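Local coordinates for uncharacterized protein BAD_0989 (Bifidobacterium adolescentis ATCC 15703, PDB 3CYM) that is uncharacterized but probably binds nucleic acid and acts as a 3'-5' exonuclease of the ribonuclease D type, at residues 350-355 and 364-369; 371-376 and 382-387. All coordinates share one frame; numbering follows the deposited sequence. Where two conformers were deposited one is given.

Interaction 1 (350-355 and 364-369)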
loop_
_atom_site.group_PDB
_atom_site.type_symbol
_atom_site.label_atom_id
_atom_site.label_comp_id
_atom_site.label_asym_id
_atom_site.label_seq_id
_atom_site.Cartn_x
_atom_site.Cartn_y
_atom_site.Cartn_z
ATOM N N LYS A 350 19.203 -5.082 6.711
ATOM C CA LYS A 350 18.230 -4.632 7.711
ATOM C C LYS A 350 18.383 -5.420 9.012
ATOM O O LYS A 350 17.987 -4.955 10.082
ATOM C CB LYS A 350 16.792 -4.779 7.189
ATOM C CG LYS A 350 16.533 -4.150 5.834
ATOM C CD LYS A 350 15.327 -4.792 5.171
ATOM C CE LYS A 350 15.373 -4.615 3.665
ATOM N NZ LYS A 350 14.503 -5.611 2.976
ATOM N N SER A 351 18.954 -6.617 8.903
ATOM C CA SER A 351 19.094 -7.530 10.031
ATOM C C SER A 351 20.308 -7.162 10.885
ATOM O O SER A 351 21.432 -7.130 10.385
ATOM C CB SER A 351 19.202 -8.973 9.518
ATOM O OG SER A 351 19.243 -9.909 10.580
ATOM N N ILE A 352 20.074 -6.890 12.173
ATOM C CA ILE A 352 21.146 -6.554 13.114
ATOM C C ILE A 352 22.049 -7.768 13.358
ATOM O O ILE A 352 23.251 -7.612 13.612
ATOM C CB ILE A 352 20.591 -5.944 14.454
ATOM C CG1 ILE A 352 19.829 -4.630 14.197
ATOM C CG2 ILE A 352 21.698 -5.753 15.521
ATOM C CD1 ILE A 352 20.665 -3.464 13.622
ATOM N N ARG A 353 21.472 -8.968 13.230
ATOM C CA ARG A 353 22.217 -10.231 13.333
ATOM C C ARG A 353 23.401 -10.289 12.374
ATOM O O ARG A 353 24.483 -10.712 12.773
ATOM C CB ARG A 353 21.311 -11.441 13.081
ATOM C CG ARG A 353 19.981 -11.400 13.803
ATOM C CD ARG A 353 19.021 -12.427 13.235
ATOM N NE ARG A 353 19.099 -13.696 13.959
ATOM C CZ ARG A 353 19.468 -14.864 13.430
ATOM N NH1 ARG A 353 19.796 -14.951 12.145
ATOM N NH2 ARG A 353 19.500 -15.958 14.192
ATOM N N VAL A 354 23.180 -9.863 11.126
ATOM C CA VAL A 354 24.228 -9.779 10.096
ATOM C C VAL A 354 25.319 -8.777 10.490
ATOM O O VAL A 354 26.511 -9.090 10.401
ATOM C CB VAL A 354 23.644 -9.388 8.713
ATOM C CG1 VAL A 354 24.737 -9.369 7.630
ATOM C CG2 VAL A 354 22.524 -10.337 8.324
ATOM N N TRP A 355 24.897 -7.585 10.928
ATOM C CA TRP A 355 25.802 -6.561 11.449
ATOM C C TRP A 355 26.649 -7.104 12.598
ATOM O O TRP A 355 27.860 -6.956 12.583
ATOM C CB TRP A 355 25.027 -5.341 11.954
ATOM C CG TRP A 355 24.474 -4.422 10.908
ATOM C CD1 TRP A 355 23.407 -4.656 10.090
ATOM C CD2 TRP A 355 24.931 -3.098 10.601
ATOM N NE1 TRP A 355 23.184 -3.570 9.278
ATOM C CE2 TRP A 355 24.105 -2.598 9.571
ATOM C CE3 TRP A 355 25.969 -2.289 11.087
ATOM C CZ2 TRP A 355 24.280 -1.323 9.021
ATOM C CZ3 TRP A 355 26.140 -1.016 10.539
ATOM C CH2 TRP A 355 25.297 -0.549 9.520
ATOM N N GLN A 364 28.890 -1.009 16.389
ATOM C CA GLN A 364 29.192 -0.117 17.510
ATOM C C GLN A 364 28.890 1.341 17.182
ATOM O O GLN A 364 28.316 2.068 18.005
ATOM C CB GLN A 364 30.654 -0.260 17.936
ATOM C CG GLN A 364 30.830 -0.876 19.307
ATOM C CD GLN A 364 30.724 -2.388 19.317
ATOM O OE1 GLN A 364 30.251 -2.974 20.288
ATOM N NE2 GLN A 364 31.176 -3.030 18.243
ATOM N N VAL A 365 29.273 1.755 15.975
ATOM C CA VAL A 365 28.991 3.098 15.457
ATOM C C VAL A 365 27.485 3.307 15.253
ATOM O O VAL A 365 26.940 4.344 15.649
ATOM C CB VAL A 365 29.762 3.357 14.136
ATOM C CG1 VAL A 365 29.358 4.698 13.494
ATOM C CG2 VAL A 365 31.259 3.313 14.395
ATOM N N LEU A 366 26.827 2.313 14.650
ATOM C CA LEU A 366 25.376 2.336 14.424
ATOM C C LEU A 366 24.580 2.441 15.718
ATOM O O LEU A 366 23.618 3.206 15.786
ATOM C CB LEU A 366 24.922 1.116 13.619
ATOM C CG LEU A 366 23.432 0.930 13.291
ATOM C CD1 LEU A 366 22.871 1.996 12.344
ATOM C CD2 LEU A 366 23.191 -0.455 12.737
ATOM N N ASN A 367 24.986 1.685 16.736
ATOM C CA ASN A 367 24.302 1.707 18.024
ATOM C C ASN A 367 24.418 3.055 18.739
ATOM O O ASN A 367 23.458 3.497 19.366
ATOM C CB ASN A 367 24.751 0.545 18.918
ATOM C CG ASN A 367 24.199 -0.793 18.457
ATOM O OD1 ASN A 367 23.271 -0.857 17.648
ATOM N ND2 ASN A 367 24.770 -1.873 18.973
ATOM N N ARG A 368 25.580 3.705 18.616
ATOM C CA ARG A 368 25.748 5.101 19.046
ATOM C C ARG A 368 24.815 6.054 18.279
ATOM O O ARG A 368 24.207 6.937 18.875
ATOM C CB ARG A 368 27.208 5.565 18.919
ATOM C CG ARG A 368 28.186 4.872 19.878
ATOM C CD ARG A 368 29.427 5.718 20.168
ATOM N NE ARG A 368 30.128 6.142 18.955
ATOM C CZ ARG A 368 31.142 5.481 18.390
ATOM N NH1 ARG A 368 31.589 4.351 18.917
ATOM N NH2 ARG A 368 31.709 5.952 17.290
ATOM N N VAL A 369 24.694 5.853 16.968
ATOM C CA VAL A 369 23.765 6.630 16.128
ATOM C C VAL A 369 22.296 6.387 16.514
ATOM O O VAL A 369 21.531 7.340 16.694
ATOM C CB VAL A 369 24.023 6.352 14.620
ATOM C CG1 VAL A 369 22.854 6.805 13.727
ATOM C CG2 VAL A 369 25.320 7.002 14.201
#

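Interaction 2 (371-376 and 382-387)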
loop_
_atom_site.group_PDB
_atom_site.type_symbol
_atom_site.label_atom_id
_atom_site.label_comp_id
_atom_site.label_asym_id
_atom_site.label_seq_id
_atom_site.Cartn_x
_atom_site.Cartn_y
_atom_site.Cartn_z
ATOM N N LYS A 371 21.066 5.292 19.412
ATOM C CA LYS A 371 20.704 5.849 20.715
ATOM C C LYS A 371 20.583 7.372 20.669
ATOM O O LYS A 371 19.819 7.945 21.442
ATOM C CB LYS A 371 21.611 5.363 21.864
ATOM C CG LYS A 371 23.068 5.775 21.810
ATOM C CD LYS A 371 23.734 5.629 23.176
ATOM C CE LYS A 371 25.266 5.561 23.081
ATOM N NZ LYS A 371 25.769 4.234 22.612
ATOM N N ALA A 372 21.300 8.005 19.741
ATOM C CA ALA A 372 21.244 9.447 19.548
ATOM C C ALA A 372 19.905 9.838 18.917
ATOM O O ALA A 372 19.267 10.808 19.337
ATOM C CB ALA A 372 22.415 9.908 18.695
ATOM N N VAL A 373 19.473 9.051 17.937
ATOM C CA VAL A 373 18.190 9.264 17.279
ATOM C C VAL A 373 17.021 8.946 18.236
ATOM O O VAL A 373 16.029 9.677 18.256
ATOM C CB VAL A 373 18.122 8.503 15.931
ATOM C CG1 VAL A 373 16.755 8.606 15.295
ATOM C CG2 VAL A 373 19.169 9.065 14.972
ATOM N N SER A 374 17.170 7.901 19.056
ATOM C CA SER A 374 16.179 7.565 20.099
ATOM C C SER A 374 16.027 8.661 21.150
ATOM O O SER A 374 14.919 8.943 21.609
ATOM C CB SER A 374 16.517 6.242 20.797
ATOM O OG SER A 374 16.424 5.152 19.898
ATOM N N GLN A 375 17.143 9.278 21.524
ATOM C CA GLN A 375 17.115 10.374 22.477
ATOM C C GLN A 375 16.311 11.562 21.927
ATOM O O GLN A 375 15.524 12.169 22.658
ATOM C CB GLN A 375 18.533 10.784 22.876
ATOM C CG GLN A 375 18.594 11.714 24.085
ATOM C CD GLN A 375 17.858 11.156 25.290
ATOM O OE1 GLN A 375 18.264 10.147 25.859
ATOM N NE2 GLN A 375 16.767 11.815 25.683
ATOM N N ILE A 376 16.482 11.857 20.637
ATOM C CA ILE A 376 15.751 12.946 19.971
ATOM C C ILE A 376 14.252 12.623 19.873
ATOM O O ILE A 376 13.404 13.492 20.083
ATOM C CB ILE A 376 16.357 13.268 18.574
ATOM C CG1 ILE A 376 17.794 13.803 18.729
ATOM C CG2 ILE A 376 15.484 14.270 17.829
ATOM C CD1 ILE A 376 18.580 13.998 17.437
ATOM N N THR A 382 8.231 12.008 19.335
ATOM C CA THR A 382 7.966 11.574 17.977
ATOM C C THR A 382 8.485 10.134 17.917
ATOM O O THR A 382 9.542 9.862 18.467
ATOM C CB THR A 382 8.754 12.456 16.983
ATOM O OG1 THR A 382 8.625 13.836 17.350
ATOM C CG2 THR A 382 8.262 12.276 15.556
ATOM N N PRO A 383 7.718 9.193 17.319
ATOM C CA PRO A 383 8.232 7.833 17.140
ATOM C C PRO A 383 9.571 7.830 16.403
ATOM O O PRO A 383 9.755 8.590 15.448
ATOM C CB PRO A 383 7.146 7.150 16.305
ATOM C CG PRO A 383 5.911 7.892 16.627
ATOM C CD PRO A 383 6.339 9.313 16.827
ATOM N N VAL A 384 10.500 6.998 16.874
ATOM C CA VAL A 384 11.880 6.982 16.364
ATOM C C VAL A 384 11.966 6.704 14.849
ATOM O O VAL A 384 12.802 7.277 14.153
ATOM C CB VAL A 384 12.793 6.055 17.234
ATOM C CG1 VAL A 384 12.309 4.615 17.219
ATOM C CG2 VAL A 384 14.252 6.147 16.806
ATOM N N GLU A 385 11.049 5.875 14.349
ATOM C CA GLU A 385 11.013 5.559 12.922
ATOM C C GLU A 385 10.487 6.722 12.088
ATOM O O GLU A 385 10.784 6.795 10.903
ATOM C CB GLU A 385 10.239 4.261 12.636
ATOM C CG GLU A 385 8.708 4.346 12.656
ATOM C CD GLU A 385 8.042 2.999 12.350
ATOM O OE1 GLU A 385 8.763 2.019 12.073
ATOM O OE2 GLU A 385 6.795 2.918 12.388
ATOM N N ILE A 386 9.739 7.628 12.721
ATOM C CA ILE A 386 9.182 8.827 12.067
ATOM C C ILE A 386 10.204 9.985 12.034
ATOM O O ILE A 386 10.288 10.716 11.038
ATOM C CB ILE A 386 7.818 9.231 12.728
ATOM C CG1 ILE A 386 6.742 8.190 12.397
ATOM C CG2 ILE A 386 7.328 10.625 12.308
ATOM C CD1 ILE A 386 6.320 8.125 10.900
ATOM N N VAL A 387 10.985 10.121 13.112
ATOM C CA VAL A 387 12.085 11.102 13.217
ATOM C C VAL A 387 13.014 11.046 11.992
ATOM O O VAL A 387 13.347 12.079 11.405
ATOM C CB VAL A 387 12.905 10.894 14.533
ATOM C CG1 VAL A 387 14.122 11.787 14.569
ATOM C CG2 VAL A 387 12.050 11.176 15.746
#

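Interaction 1 (350-355 and 364-369)
A CH-pi contact joins two consecutive helices here: a methyl of L366, from helix 360-380, sits over the indole of W355 in the short helix 352-358, in a largely buried part of the C-terminal domain. L366 CD2 lies 3.6 Å from the centroid of the six-membered ring of W355 and only 6° off its normal, so the methyl is almost squarely above the benzo half and off to one end of the indole as a whole. W355 CE3 and L366 CD2 are 3.7 Å apart, while further back L366 CB comes to 3.9 Å from W355 CZ3, at the rim. Chi1 of 179° sends CG of L366 away from its backbone N toward the neighbouring helix, and CD2 is the branch that extends furthest from CA, bringing the leucine crosswise onto the indole. I352, one turn earlier than W355, adds a lighter touch: its CD1 comes to 4.0 Å from the same L366 CD2, which is thus shared by ring and isoleucine. Both helices lie in the range assigned to the 3'-5' exonuclease C-terminal domain, of the HRDC-like clan, consistent with a helical bundle; W355 and I352 pack helix 352-358 against helix 360-380. The indole is also fixed at its polar edge, where W355 NE1 donates a hydrogen bond to P349 O, just before the helix; S351 O, at the N-cap residue, lies at the ring's edge in its plane. Replacing W355 with alanine is likely to strip L366 CD2 of the face it rests on and to leave P349 O without its indole N-H. W398 meets the indole with its plane turned by about 60°, and C397 of helix 390-397 touches it too.

Interaction 2 (371-376 and 382-387)
P383 O accepts two backbone N-H groups, I386 N at 2.9 Å and V387 N at 3.1 Å, and the two bonds close the short turn 384-387 that carries V384 and V387 to helix 360-380. The backbones come close, with the CA atoms of S374 and V384 just 5.7 Å apart, yet no hydrogen bond crosses between the segments; the CG2 methyl of V384 rests against the helix backbone as well as its side chains. V373 is the hub. Its CG1, anti to the backbone N (chi1 175°), touches V384 CG2 at 3.8 Å, the two side chains roughly perpendicular, and V387 CG1 at 4.2 Å, where the valines lie antiparallel alongside one another. I376, a turn further on, closes over V387, with I376 CG2 at 4.3 Å from V387 CG1. On the more open side V384 CG2 rests 3.9 Å from S374 OG; this is packing only, since that hydroxyl is hydrogen-bonded to R370 O within its own helix. V428 and V424 of helix 418-433 pack against the buried valines and I376, while P383 and I386 touch R126, and I386 also L127, of helix 121-127 in the exonuclease domain. The chain thus turns a corner after helix 360-380, and a single helical turn packs on that helix through valines spaced i, i+3, within a helical domain that belongs by sequence to the HRDC-like clan.

Both contacts use helix 360-380, whose earlier half takes up 364-369 and whose later half takes up 371-376; their centres lie 15 Å apart, and they follow one another along the chain. Interaction 1 secures what precedes that helix, interaction 2 what follows it. Neither has a hydrogen bond across its segments, but the apolar chemistry differs: the first rests on one methyl over an aromatic face, the second on several aliphatic branches that together bury more surface, 216 against 142 Å². Interaction 1 is the more enclosed; interaction 2 runs from buried valines to an exposed one, on the side facing the exonuclease domain.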